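Local coordinates for protein dihydropteroate synthase (Xanthomonas albilineans, PDB 6Q62) that probably catalyses the condensation of para-aminobenzoate with 6-hydroxymethyl-7,8-dihydropterin diphosphate to 7,8-dihydropteroate, a step of folate biosynthesis, at residues 110-115 and 137-142; 117-122 and 132-137; 60-65 and 88-93; 6-11 and 15-20. All blocks are in the same frame, centred on the assembly; numbering follows the deposited sequence.

Contact 1 (110-115 and 137-142)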
loop_
_atom_site.group_PDB
_atom_site.type_symbol
_atom_site.label_atom_id
_atom_site.label_comp_id
_atom_site.label_asym_id
_atom_site.label_seq_id
_atom_site.Cartn_x
_atom_site.Cartn_y
_atom_site.Cartn_z
ATOM N N ALA A 110 -11.240 32.119 15.328
ATOM C CA ALA A 110 -10.837 31.710 16.678
ATOM C C ALA A 110 -9.714 30.659 16.634
ATOM O O ALA A 110 -8.773 30.727 17.431
ATOM C CB ALA A 110 -12.036 31.158 17.452
ATOM N N ALA A 111 -9.781 29.727 15.675
ATOM C CA ALA A 111 -8.767 28.682 15.555
ATOM C C ALA A 111 -7.415 29.247 15.156
ATOM O O ALA A 111 -6.416 28.876 15.767
ATOM C CB ALA A 111 -9.217 27.629 14.568
ATOM N N VAL A 112 -7.390 30.199 14.202
ATOM C CA VAL A 112 -6.137 30.849 13.804
ATOM C C VAL A 112 -5.564 31.667 14.966
ATOM O O VAL A 112 -4.368 31.588 15.222
ATOM C CB VAL A 112 -6.268 31.645 12.493
ATOM C CG1 VAL A 112 -4.997 32.455 12.206
ATOM C CG2 VAL A 112 -6.562 30.701 11.329
ATOM N N ALA A 113 -6.420 32.376 15.735
ATOM C CA ALA A 113 -5.930 33.124 16.900
ATOM C C ALA A 113 -5.334 32.190 17.935
ATOM O O ALA A 113 -4.362 32.559 18.586
ATOM C CB ALA A 113 -7.046 33.941 17.524
ATOM N N ALA A 114 -5.865 30.954 18.027
ATOM C CA ALA A 114 -5.407 29.922 18.953
ATOM C C ALA A 114 -4.127 29.195 18.476
ATOM O O ALA A 114 -3.518 28.472 19.265
ATOM C CB ALA A 114 -6.530 28.905 19.187
ATOM N N GLY A 115 -3.744 29.367 17.215
ATOM C CA GLY A 115 -2.534 28.748 16.687
ATOM C C GLY A 115 -2.641 27.939 15.415
ATOM O O GLY A 115 -1.611 27.455 14.930
ATOM N N LEU A 137 -7.221 36.392 7.442
ATOM C CA LEU A 137 -6.322 35.550 8.218
ATOM C C LEU A 137 -4.983 35.239 7.557
ATOM O O LEU A 137 -4.033 34.933 8.272
ATOM C CB LEU A 137 -7.035 34.255 8.634
ATOM C CG LEU A 137 -8.206 34.475 9.624
ATOM C CD1 LEU A 137 -9.117 33.255 9.684
ATOM C CD2 LEU A 137 -7.702 34.893 11.018
ATOM N N ARG A 138 -4.900 35.309 6.230
ATOM C CA ARG A 138 -3.661 35.081 5.469
ATOM C C ARG A 138 -3.018 33.718 5.764
ATOM O O ARG A 138 -1.812 33.612 5.999
ATOM C CB ARG A 138 -2.663 36.250 5.661
ATOM C CG ARG A 138 -3.245 37.601 5.229
ATOM C CD ARG A 138 -2.139 38.627 5.071
ATOM N NE ARG A 138 -2.642 39.999 5.101
ATOM C CZ ARG A 138 -3.135 40.645 4.049
ATOM N NH1 ARG A 138 -3.226 40.039 2.868
ATOM N NH2 ARG A 138 -3.559 41.896 4.171
ATOM N N VAL A 139 -3.852 32.678 5.816
ATOM C CA VAL A 139 -3.383 31.313 6.010
ATOM C C VAL A 139 -3.796 30.486 4.786
ATOM O O VAL A 139 -4.809 30.812 4.142
ATOM C CB VAL A 139 -3.946 30.640 7.332
ATOM C CG1 VAL A 139 -3.386 31.292 8.598
ATOM C CG2 VAL A 139 -5.471 30.631 7.356
ATOM N N PRO A 140 -3.128 29.332 4.527
ATOM C CA PRO A 140 -3.573 28.470 3.430
ATOM C C PRO A 140 -4.977 27.924 3.679
ATOM O O PRO A 140 -5.386 27.751 4.833
ATOM C CB PRO A 140 -2.539 27.334 3.418
ATOM C CG PRO A 140 -1.297 27.934 4.088
ATOM C CD PRO A 140 -1.874 28.844 5.130
ATOM N N VAL A 141 -5.666 27.566 2.609
ATOM C CA VAL A 141 -7.043 27.058 2.722
ATOM C C VAL A 141 -7.288 25.949 1.724
ATOM O O VAL A 141 -6.913 26.067 0.558
ATOM C CB VAL A 141 -8.119 28.183 2.613
ATOM C CG1 VAL A 141 -8.006 28.910 1.256
ATOM C CG2 VAL A 141 -9.537 27.604 2.796
ATOM N N VAL A 142 -7.954 24.884 2.173
ATOM C CA VAL A 142 -8.337 23.788 1.301
ATOM C C VAL A 142 -9.763 24.039 0.834
ATOM O O VAL A 142 -10.659 24.165 1.664
ATOM C CB VAL A 142 -8.268 22.408 2.017
ATOM C CG1 VAL A 142 -8.663 21.277 1.059
ATOM C CG2 VAL A 142 -6.891 22.145 2.635
#

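Contact 2 (117-122 and 132-137). With 6GU (6-chloroguanine), chain E.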
loop_
_atom_site.group_PDB
_atom_site.type_symbol
_atom_site.label_atom_id
_atom_site.label_comp_id
_atom_site.label_asym_id
_atom_site.label_seq_id
_atom_site.Cartn_x
_atom_site.Cartn_y
_atom_site.Cartn_z
ATOM N N GLY A 117 -2.751 27.127 11.538
ATOM C CA GLY A 117 -2.036 27.719 10.416
ATOM C C GLY A 117 -2.616 27.429 9.057
ATOM O O GLY A 117 -2.033 27.819 8.046
ATOM N N MET A 118 -3.772 26.776 9.011
ATOM C CA MET A 118 -4.401 26.400 7.742
ATOM C C MET A 118 -5.852 26.132 8.057
ATOM O O MET A 118 -6.174 25.720 9.180
ATOM C CB MET A 118 -3.718 25.123 7.144
ATOM C CG MET A 118 -4.464 24.512 5.953
ATOM S SD MET A 118 -3.714 22.948 5.368
ATOM C CE MET A 118 -2.152 23.550 4.808
ATOM N N ILE A 119 -6.708 26.331 7.073
ATOM C CA ILE A 119 -8.147 26.077 7.186
ATOM C C ILE A 119 -8.489 25.035 6.158
ATOM O O ILE A 119 -8.112 25.161 4.994
ATOM C CB ILE A 119 -8.976 27.387 6.999
ATOM C CG1 ILE A 119 -8.696 28.342 8.185
ATOM C CG2 ILE A 119 -10.498 27.095 6.892
ATOM C CD1 ILE A 119 -8.956 29.812 7.910
ATOM N N ASN A 120 -9.199 23.986 6.592
ATOM C CA ASN A 120 -9.632 22.922 5.686
ATOM C C ASN A 120 -11.144 23.041 5.654
ATOM O O ASN A 120 -11.807 22.696 6.625
ATOM C CB ASN A 120 -9.144 21.551 6.178
ATOM C CG ASN A 120 -9.823 20.436 5.437
ATOM O OD1 ASN A 120 -10.254 20.624 4.305
ATOM N ND2 ASN A 120 -9.946 19.270 6.060
ATOM N N ASP A 121 -11.674 23.563 4.558
ATOM C CA ASP A 121 -13.106 23.832 4.473
ATOM C C ASP A 121 -13.877 22.942 3.506
ATOM O O ASP A 121 -13.815 23.147 2.298
ATOM C CB ASP A 121 -13.330 25.312 4.142
ATOM C CG ASP A 121 -14.785 25.756 4.192
ATOM O OD1 ASP A 121 -15.658 24.921 4.511
ATOM O OD2 ASP A 121 -15.046 26.923 3.911
ATOM N N VAL A 122 -14.688 22.037 4.053
ATOM C CA VAL A 122 -15.530 21.129 3.282
ATOM C C VAL A 122 -16.549 21.883 2.415
ATOM O O VAL A 122 -17.034 21.313 1.429
ATOM C CB VAL A 122 -16.213 20.021 4.143
ATOM C CG1 VAL A 122 -15.188 19.083 4.771
ATOM C CG2 VAL A 122 -17.152 20.611 5.204
ATOM N N ASP A 132 -14.187 36.432 3.558
ATOM C CA ASP A 132 -13.629 37.544 4.325
ATOM C C ASP A 132 -12.678 37.035 5.422
ATOM O O ASP A 132 -11.619 37.617 5.615
ATOM C CB ASP A 132 -14.787 38.330 4.957
ATOM C CG ASP A 132 -14.440 39.623 5.663
ATOM O OD1 ASP A 132 -13.937 40.532 4.999
ATOM O OD2 ASP A 132 -14.739 39.736 6.879
ATOM N N ALA A 133 -13.056 35.968 6.161
ATOM C CA ALA A 133 -12.165 35.442 7.204
ATOM C C ALA A 133 -10.827 34.945 6.611
ATOM O O ALA A 133 -9.743 35.338 7.060
ATOM C CB ALA A 133 -12.861 34.328 7.997
ATOM N N VAL A 134 -10.881 34.117 5.592
ATOM C CA VAL A 134 -9.629 33.589 5.038
ATOM C C VAL A 134 -8.784 34.721 4.415
ATOM O O VAL A 134 -7.564 34.737 4.653
ATOM C CB VAL A 134 -9.864 32.383 4.102
ATOM C CG1 VAL A 134 -8.581 31.925 3.459
ATOM C CG2 VAL A 134 -10.493 31.237 4.886
ATOM N N ALA A 135 -9.433 35.719 3.734
ATOM C CA ALA A 135 -8.692 36.847 3.157
ATOM C C ALA A 135 -7.965 37.619 4.278
ATOM O O ALA A 135 -6.796 37.939 4.119
ATOM C CB ALA A 135 -9.628 37.756 2.384
ATOM N N ASP A 136 -8.634 37.825 5.450
ATOM C CA ASP A 136 -8.051 38.513 6.606
ATOM C C ASP A 136 -6.988 37.712 7.310
ATOM O O ASP A 136 -6.018 38.269 7.839
ATOM C CB ASP A 136 -9.150 38.792 7.654
ATOM C CG ASP A 136 -10.087 39.951 7.382
ATOM O OD1 ASP A 136 -9.866 40.668 6.390
ATOM O OD2 ASP A 136 -11.052 40.134 8.175
ATOM N N LEU A 137 -7.221 36.392 7.442
ATOM C CA LEU A 137 -6.322 35.550 8.218
ATOM C C LEU A 137 -4.983 35.239 7.557
ATOM O O LEU A 137 -4.033 34.933 8.272
ATOM C CB LEU A 137 -7.035 34.255 8.634
ATOM C CG LEU A 137 -8.206 34.475 9.624
ATOM C CD1 LEU A 137 -9.117 33.255 9.684
ATOM C CD2 LEU A 137 -7.702 34.893 11.018
HETATM CL CL6 6GU E . -11.765 13.890 1.906
HETATM N N1 6GU E . -11.007 16.175 2.507
HETATM C C2 6GU E . -11.027 17.267 3.373
HETATM N N2 6GU E . -10.400 18.335 2.901
HETATM N N3 6GU E . -11.647 17.310 4.606
HETATM C C4 6GU E . -12.313 16.150 4.938
HETATM C C5 6GU E . -12.358 15.007 4.097
HETATM C C6 6GU E . -11.680 15.125 2.924
HETATM N N7 6GU E . -13.122 14.017 4.711
HETATM C C8 6GU E . -13.521 14.601 5.910
HETATM N N9 6GU E . -13.053 15.867 6.079
#

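Contact 3 (60-65 and 88-93)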
loop_
_atom_site.group_PDB
_atom_site.type_symbol
_atom_site.label_atom_id
_atom_site.label_comp_id
_atom_site.label_asym_id
_atom_site.label_seq_id
_atom_site.Cartn_x
_atom_site.Cartn_y
_atom_site.Cartn_z
ATOM N N LEU A 60 -1.367 18.239 11.024
ATOM C CA LEU A 60 -2.517 17.663 11.714
ATOM C C LEU A 60 -3.770 18.447 11.373
ATOM O O LEU A 60 -3.727 19.663 11.352
ATOM C CB LEU A 60 -2.301 17.672 13.231
ATOM C CG LEU A 60 -1.057 16.905 13.738
ATOM C CD1 LEU A 60 -0.927 17.063 15.247
ATOM C CD2 LEU A 60 -1.124 15.411 13.367
ATOM N N ASP A 61 -4.872 17.754 11.078
ATOM C CA ASP A 61 -6.137 18.394 10.747
ATOM C C ASP A 61 -7.069 18.154 11.930
ATOM O O ASP A 61 -7.506 17.021 12.158
ATOM C CB ASP A 61 -6.722 17.779 9.491
ATOM C CG ASP A 61 -7.927 18.524 8.955
ATOM O OD1 ASP A 61 -7.898 19.773 8.947
ATOM O OD2 ASP A 61 -8.909 17.848 8.532
ATOM N N ILE A 62 -7.411 19.225 12.646
ATOM C CA ILE A 62 -8.204 19.160 13.885
ATOM C C ILE A 62 -9.640 19.573 13.557
ATOM O O ILE A 62 -9.861 20.685 13.076
ATOM C CB ILE A 62 -7.557 20.093 14.948
ATOM C CG1 ILE A 62 -6.099 19.642 15.220
ATOM C CG2 ILE A 62 -8.377 20.103 16.264
ATOM C CD1 ILE A 62 -5.188 20.743 15.736
ATOM N N GLY A 63 -10.578 18.670 13.791
ATOM C CA GLY A 63 -11.982 18.945 13.479
ATOM C C GLY A 63 -12.898 18.577 14.621
ATOM O O GLY A 63 -12.684 17.560 15.278
ATOM N N GLY A 64 -13.929 19.389 14.843
ATOM C CA GLY A 64 -14.870 19.114 15.921
ATOM C C GLY A 64 -16.265 18.778 15.433
ATOM O O GLY A 64 -17.174 18.657 16.246
ATOM N N GLU A 65 -16.450 18.663 14.104
ATOM C CA GLU A 65 -17.759 18.388 13.503
ATOM C C GLU A 65 -17.658 17.348 12.391
ATOM O O GLU A 65 -16.998 17.592 11.381
ATOM C CB GLU A 65 -18.384 19.710 12.999
ATOM C CG GLU A 65 -19.770 19.561 12.393
ATOM C CD GLU A 65 -20.483 20.859 12.081
ATOM O OE1 GLU A 65 -19.796 21.846 11.736
ATOM O OE2 GLU A 65 -21.732 20.884 12.155
ATOM N N GLU A 88 -4.746 24.790 21.055
ATOM C CA GLU A 88 -3.851 25.473 22.017
ATOM C C GLU A 88 -2.794 24.502 22.565
ATOM O O GLU A 88 -1.608 24.828 22.629
ATOM C CB GLU A 88 -4.659 26.101 23.172
ATOM C CG GLU A 88 -5.518 27.273 22.713
ATOM C CD GLU A 88 -6.429 27.894 23.751
ATOM O OE1 GLU A 88 -6.816 27.184 24.703
ATOM O OE2 GLU A 88 -6.783 29.084 23.597
ATOM N N ARG A 89 -3.218 23.281 22.891
ATOM C CA ARG A 89 -2.295 22.270 23.420
ATOM C C ARG A 89 -1.353 21.729 22.351
ATOM O O ARG A 89 -0.151 21.624 22.600
ATOM C CB ARG A 89 -3.068 21.143 24.112
ATOM C CG ARG A 89 -3.578 21.542 25.495
ATOM C CD ARG A 89 -4.895 20.867 25.831
ATOM N NE ARG A 89 -5.349 21.157 27.204
ATOM C CZ ARG A 89 -6.060 22.224 27.569
ATOM N NH1 ARG A 89 -6.421 23.130 26.673
ATOM N NH2 ARG A 89 -6.411 22.391 28.836
ATOM N N LEU A 90 -1.877 21.412 21.149
ATOM C CA LEU A 90 -1.031 20.891 20.072
ATOM C C LEU A 90 -0.029 21.918 19.519
ATOM O O LEU A 90 1.076 21.531 19.152
ATOM C CB LEU A 90 -1.866 20.260 18.931
ATOM C CG LEU A 90 -2.558 18.929 19.249
ATOM C CD1 LEU A 90 -3.447 18.503 18.097
ATOM C CD2 LEU A 90 -1.537 17.795 19.574
ATOM N N VAL A 91 -0.386 23.207 19.476
ATOM C CA VAL A 91 0.551 24.232 18.984
ATOM C C VAL A 91 1.763 24.345 19.945
ATOM O O VAL A 91 2.892 24.538 19.486
ATOM C CB VAL A 91 -0.146 25.582 18.660
ATOM C CG1 VAL A 91 -0.562 26.344 19.919
ATOM C CG2 VAL A 91 0.726 26.447 17.748
ATOM N N ALA A 92 1.528 24.126 21.239
ATOM C CA ALA A 92 2.572 24.171 22.269
ATOM C C ALA A 92 3.400 22.866 22.319
ATOM O O ALA A 92 4.552 22.883 22.780
ATOM C CB ALA A 92 1.937 24.414 23.621
ATOM N N GLN A 93 2.810 21.724 21.898
ATOM C CA GLN A 93 3.466 20.421 22.046
ATOM C C GLN A 93 3.945 19.757 20.751
ATOM O O GLN A 93 4.504 18.662 20.802
ATOM C CB GLN A 93 2.541 19.478 22.822
ATOM C CG GLN A 93 2.247 20.002 24.231
ATOM C CD GLN A 93 1.282 19.143 24.970
ATOM O OE1 GLN A 93 1.544 17.973 25.190
ATOM N NE2 GLN A 93 0.160 19.716 25.385
#

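Contact 4 (6-11 and 15-20)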
loop_
_atom_site.group_PDB
_atom_site.type_symbol
_atom_site.label_atom_id
_atom_site.label_comp_id
_atom_site.label_asym_id
_atom_site.label_seq_id
_atom_site.Cartn_x
_atom_site.Cartn_y
_atom_site.Cartn_z
ATOM N N PRO A 6 5.464 23.899 -4.279
ATOM C CA PRO A 6 4.681 24.742 -3.359
ATOM C C PRO A 6 5.272 24.782 -1.945
ATOM O O PRO A 6 5.696 23.770 -1.385
ATOM C CB PRO A 6 3.271 24.120 -3.400
ATOM C CG PRO A 6 3.207 23.410 -4.712
ATOM C CD PRO A 6 4.608 22.868 -4.905
ATOM N N ARG A 7 5.352 25.985 -1.402
ATOM C CA ARG A 7 5.890 26.249 -0.077
ATOM C C ARG A 7 4.762 26.958 0.670
ATOM O O ARG A 7 4.486 28.130 0.397
ATOM C CB ARG A 7 7.131 27.137 -0.217
ATOM C CG ARG A 7 7.871 27.362 1.069
ATOM C CD ARG A 7 8.988 28.365 0.890
ATOM N NE ARG A 7 9.699 28.592 2.148
ATOM C CZ ARG A 7 9.328 29.470 3.077
ATOM N NH1 ARG A 7 8.252 30.229 2.896
ATOM N NH2 ARG A 7 10.029 29.593 4.198
ATOM N N LEU A 8 4.058 26.226 1.549
ATOM C CA LEU A 8 2.925 26.805 2.273
ATOM C C LEU A 8 3.358 27.289 3.628
ATOM O O LEU A 8 3.825 26.498 4.455
ATOM C CB LEU A 8 1.753 25.810 2.413
ATOM C CG LEU A 8 1.073 25.331 1.140
ATOM C CD1 LEU A 8 0.206 24.133 1.438
ATOM C CD2 LEU A 8 0.215 26.419 0.517
ATOM N N ASP A 9 3.175 28.586 3.869
ATOM C CA ASP A 9 3.508 29.170 5.149
ATOM C C ASP A 9 2.253 29.082 6.027
ATOM O O ASP A 9 1.307 29.854 5.854
ATOM C CB ASP A 9 3.965 30.637 4.949
ATOM C CG ASP A 9 4.466 31.327 6.199
ATOM O OD1 ASP A 9 4.197 30.820 7.304
ATOM O OD2 ASP A 9 5.139 32.375 6.068
ATOM N N CYS A 10 2.238 28.107 6.930
ATOM C CA CYS A 10 1.109 27.865 7.832
ATOM C C CYS A 10 1.358 28.559 9.167
ATOM O O CYS A 10 1.761 27.931 10.150
ATOM C CB CYS A 10 0.872 26.360 7.992
ATOM S SG CYS A 10 0.647 25.485 6.425
ATOM N N ALA A 11 1.117 29.894 9.180
ATOM C CA ALA A 11 1.320 30.769 10.340
ATOM C C ALA A 11 2.731 30.617 10.924
ATOM O O ALA A 11 2.896 30.427 12.131
ATOM C CB ALA A 11 0.243 30.519 11.406
ATOM N N LEU A 15 5.185 24.154 5.339
ATOM C CA LEU A 15 4.818 22.871 4.754
ATOM C C LEU A 15 5.352 22.909 3.313
ATOM O O LEU A 15 4.830 23.661 2.485
ATOM C CB LEU A 15 3.281 22.705 4.770
ATOM C CG LEU A 15 2.724 21.410 4.179
ATOM C CD1 LEU A 15 3.178 20.190 5.002
ATOM C CD2 LEU A 15 1.193 21.464 4.075
ATOM N N THR A 16 6.396 22.123 3.022
ATOM C CA THR A 16 7.002 22.088 1.687
ATOM C C THR A 16 6.452 20.915 0.891
ATOM O O THR A 16 6.637 19.766 1.294
ATOM C CB THR A 16 8.541 22.067 1.786
ATOM O OG1 THR A 16 8.951 23.083 2.705
ATOM C CG2 THR A 16 9.212 22.272 0.421
ATOM N N LEU A 17 5.783 21.205 -0.230
ATOM C CA LEU A 17 5.177 20.169 -1.054
ATOM C C LEU A 17 6.086 19.766 -2.209
ATOM O O LEU A 17 5.677 19.762 -3.375
ATOM C CB LEU A 17 3.752 20.552 -1.518
ATOM C CG LEU A 17 2.792 21.006 -0.401
ATOM C CD1 LEU A 17 1.460 21.406 -0.971
ATOM C CD2 LEU A 17 2.574 19.913 0.631
ATOM N N ASP A 18 7.334 19.429 -1.868
ATOM C CA ASP A 18 8.338 18.939 -2.825
ATOM C C ASP A 18 8.104 17.422 -3.080
ATOM O O ASP A 18 8.696 16.814 -3.969
ATOM C CB ASP A 18 9.759 19.214 -2.288
ATOM C CG ASP A 18 10.106 18.538 -0.970
ATOM O OD1 ASP A 18 9.217 18.447 -0.094
ATOM O OD2 ASP A 18 11.271 18.120 -0.809
ATOM N N ARG A 19 7.264 16.822 -2.249
ATOM C CA ARG A 19 6.858 15.415 -2.319
ATOM C C ARG A 19 5.501 15.301 -1.591
ATOM O O ARG A 19 5.166 16.201 -0.812
ATOM C CB ARG A 19 7.920 14.477 -1.661
ATOM C CG ARG A 19 8.180 14.696 -0.177
ATOM C CD ARG A 19 9.247 13.755 0.332
ATOM N NE ARG A 19 9.779 14.168 1.635
ATOM C CZ ARG A 19 9.502 13.575 2.796
ATOM N NH1 ARG A 19 8.685 12.529 2.839
ATOM N NH2 ARG A 19 10.047 14.019 3.922
ATOM N N PRO A 20 4.712 14.225 -1.799
ATOM C CA PRO A 20 3.430 14.118 -1.069
ATOM C C PRO A 20 3.628 14.119 0.438
ATOM O O PRO A 20 4.515 13.447 0.958
ATOM C CB PRO A 20 2.843 12.792 -1.556
ATOM C CG PRO A 20 3.504 12.561 -2.874
ATOM C CD PRO A 20 4.903 13.081 -2.715
#

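Contact 1 (110-115 and 137-142)
V112 presses both of its methyl groups against L137 and V139, joining two successive outer helices of the TIM barrel. V112 belongs to helix 105-114; L137 is the last residue of helix 130-137, and V139 lies in the short link that runs from there into strand 141-144.

No hydrogen bond crosses between the segments, and the contact is wholly apolar. V112 and L137 slide past each other in opposite directions, so that L137 CD2 comes within 3.8 Å of both CB and CG1 of V112. V139 approaches differently, reaching head-on toward V112 so that the tips of the two side chains meet. The valine of the helix is thus held from two directions, alongside one partner and end to end with the other. Behind them, L137 and V139 both also rest on I119 of strand 118-121, which continues this apolar patch into the wall of the barrel.

Backbone bonds shape the end of the first helix. Helix 105-114 finishes in a Schellman motif: G115 takes a positive phi (128°), and its N bonds back to V112 O at 3.0 Å. R138 likewise leaves its helix with positive phi, and V139, the next residue, points its CB toward V112.

The rotation of V112 decides which methyl meets which. A chi1 of 173° sets V112 CG1 anti to the backbone N, and V112 CG1 lies 4.1 Å from V139 CG1, while V112 CG2 lies 4.0 Å from L137 CD1 and 4.1 Å from V139 CG2.

Contact 2 (117-122 and 132-137)
I119 CD1 is the one atom of its strand that carries the contact with helix 130-137: it sits 3.7 Å from V134 CG2 and 3.9 Å from L137 CD1. V134 runs past I119 in the opposite direction, whereas L137 crosses it at about a right angle, so the methyl lodges against one side chain lying alongside and another lying across. These elements belong to the beta-alpha-beta unit made by strand 118-121, helix 130-137 and strand 141-144.

One residue on, the strand turns its other face to the 6-chloroguanine. N120 OD1 accepts a nearly straight bond from 6GU N2 (2.7 Å, N-H...O angle 177°), and N120 ND2 donates to 6GU N3 at 3.0 Å. The amide and the purine are not coplanar; their planes are turned roughly 50° against each other. V122 CG1 adds a looser van der Waals touch, 4.0 Å from 6GU N3.

What directs the amide lies partly in its own torsion, with CG anti to the backbone N (chi1 168°), and partly in D61, whose OD2 takes a second bond from N120 ND2. Further out, the D121 carboxylate receives the backbone N of Q123 and of L125, which ties down the loop that follows the strand. On the helix, D132 and D136 both form salt bridges with R109 of helix 105-114.

The bonds from ND2 to both the ligand and D61 probably hold the amide in this orientation, with OD1 presented to an amino donor and ND2 to a ring nitrogen. This pairing matches the amino group and N3 of the guanine-like ring, consistent with a site made for a pterin.

Contact 3 (60-65 and 88-93)
L90, in the last turn of helix 76-93, drops a single methyl between two residues of strand 59-63: its CD1 lies 3.7 Å from I62 CD1 and 4.1 Å from L60 CD1. All three side chains are buried, and no hydrogen bond spans the two segments.

The apolar contacts differ in direction. I62 and L90 slide past each other in opposite senses, which brings I62 CG1 as well to 4.1 Å from L90 CD1. L60 crosses L90 at about a right angle and touches it only CD1 to CD1. In L90, CD1 is anti to CA (chi2 174°), which extends this branch toward the strand, across a gap where the nearest CA atoms, those of L60 and L90, are 9.1 Å apart.

Polar contacts belong to the other face of the strand and to its end. Between L60 and I62, D61 turns into the barrel, where OD1 bonds to S99 OG and OD2 is bridged to R261 NE, an arginine of the 6-chloroguanine pocket. Past the strand, the carboxylate of E65 meets K104 NZ and V74 N.

As one strand-helix layer of the TIM barrel, the contact is closed in by its neighbours. L60 leans also on L52 of helix 41-54 and I62 on V86 and I87, one turn earlier in L90's own helix. L90 and L60 both touch L98 of strand 98-101, the next strand of the barrel, to which helix 76-93 leads.

Contact 4 (6-11 and 15-20)
P6 O takes the backbone N-H of L17 in a short bond, 2.8 Å between P6 O and L17 N, with an N-H...O angle of 167°. Next to it L8 and L15 exchange two bonds, as befits an antiparallel hydrogen-bonded pair. L8 N gives to L15 O at 2.8 Å, and L15 N returns a bond to L8 O at 2.9 Å.

The two strands, 7-10 and 13-16, make a beta hairpin near the start of the chain, apart from the parallel barrel sheet. R7 and T16 form its non-hydrogen-bonded pair, with both side chains on the face opposite to that of L8 and L15. D9 OD1 bonds to G12 N within the turn.

The face of L8 and L15 is apolar. These two leucines lie side by side and point the same way; with CG anti to the backbone N (chi1 180°), L15 lays its CD2 3.9 Å from L8 CD1. C10 SG adds a contact of its own, 4.2 Å from L15 CB. L17 and P6 adjoin this patch. L17 comes in at a slant, its CD1 3.8 Å from L8 CD1, and its side chain and that of P6 cross at about a right angle, with L17 CB 4.1 Å from P6 CB.

Beyond the hairpin, P6 and L17 both rest on P218, while C10 and L15 touch M118 of the barrel. T16 O accepts a bond from R21 NE, and D18 OD1 forms a salt bridge with R21 NH2.

In the fold
Contacts 1 and 2 have their centres about 5 Å apart, share L137 and are joined through neighbouring barrel strands, where V142 N bonds to I119 O at 2.8 Å. Contact 3 meets contact 1 by packing, with V91 CG1 3.7 Å from A114 O, and reaches contact 2 inside the barrel through the 3.0 Å hydrogen bond from N120 ND2 to D61 OD2. That bond lies beside the 6-chloroguanine, which V142 of contact 1 also touches. The hairpin of contact 4 abuts contacts 1 and 2, with P140 CD 3.4 Å from D9 O and M118 CE 3.8 Å from C10 SG; from contact 3 its nearest atoms are about 7 Å away.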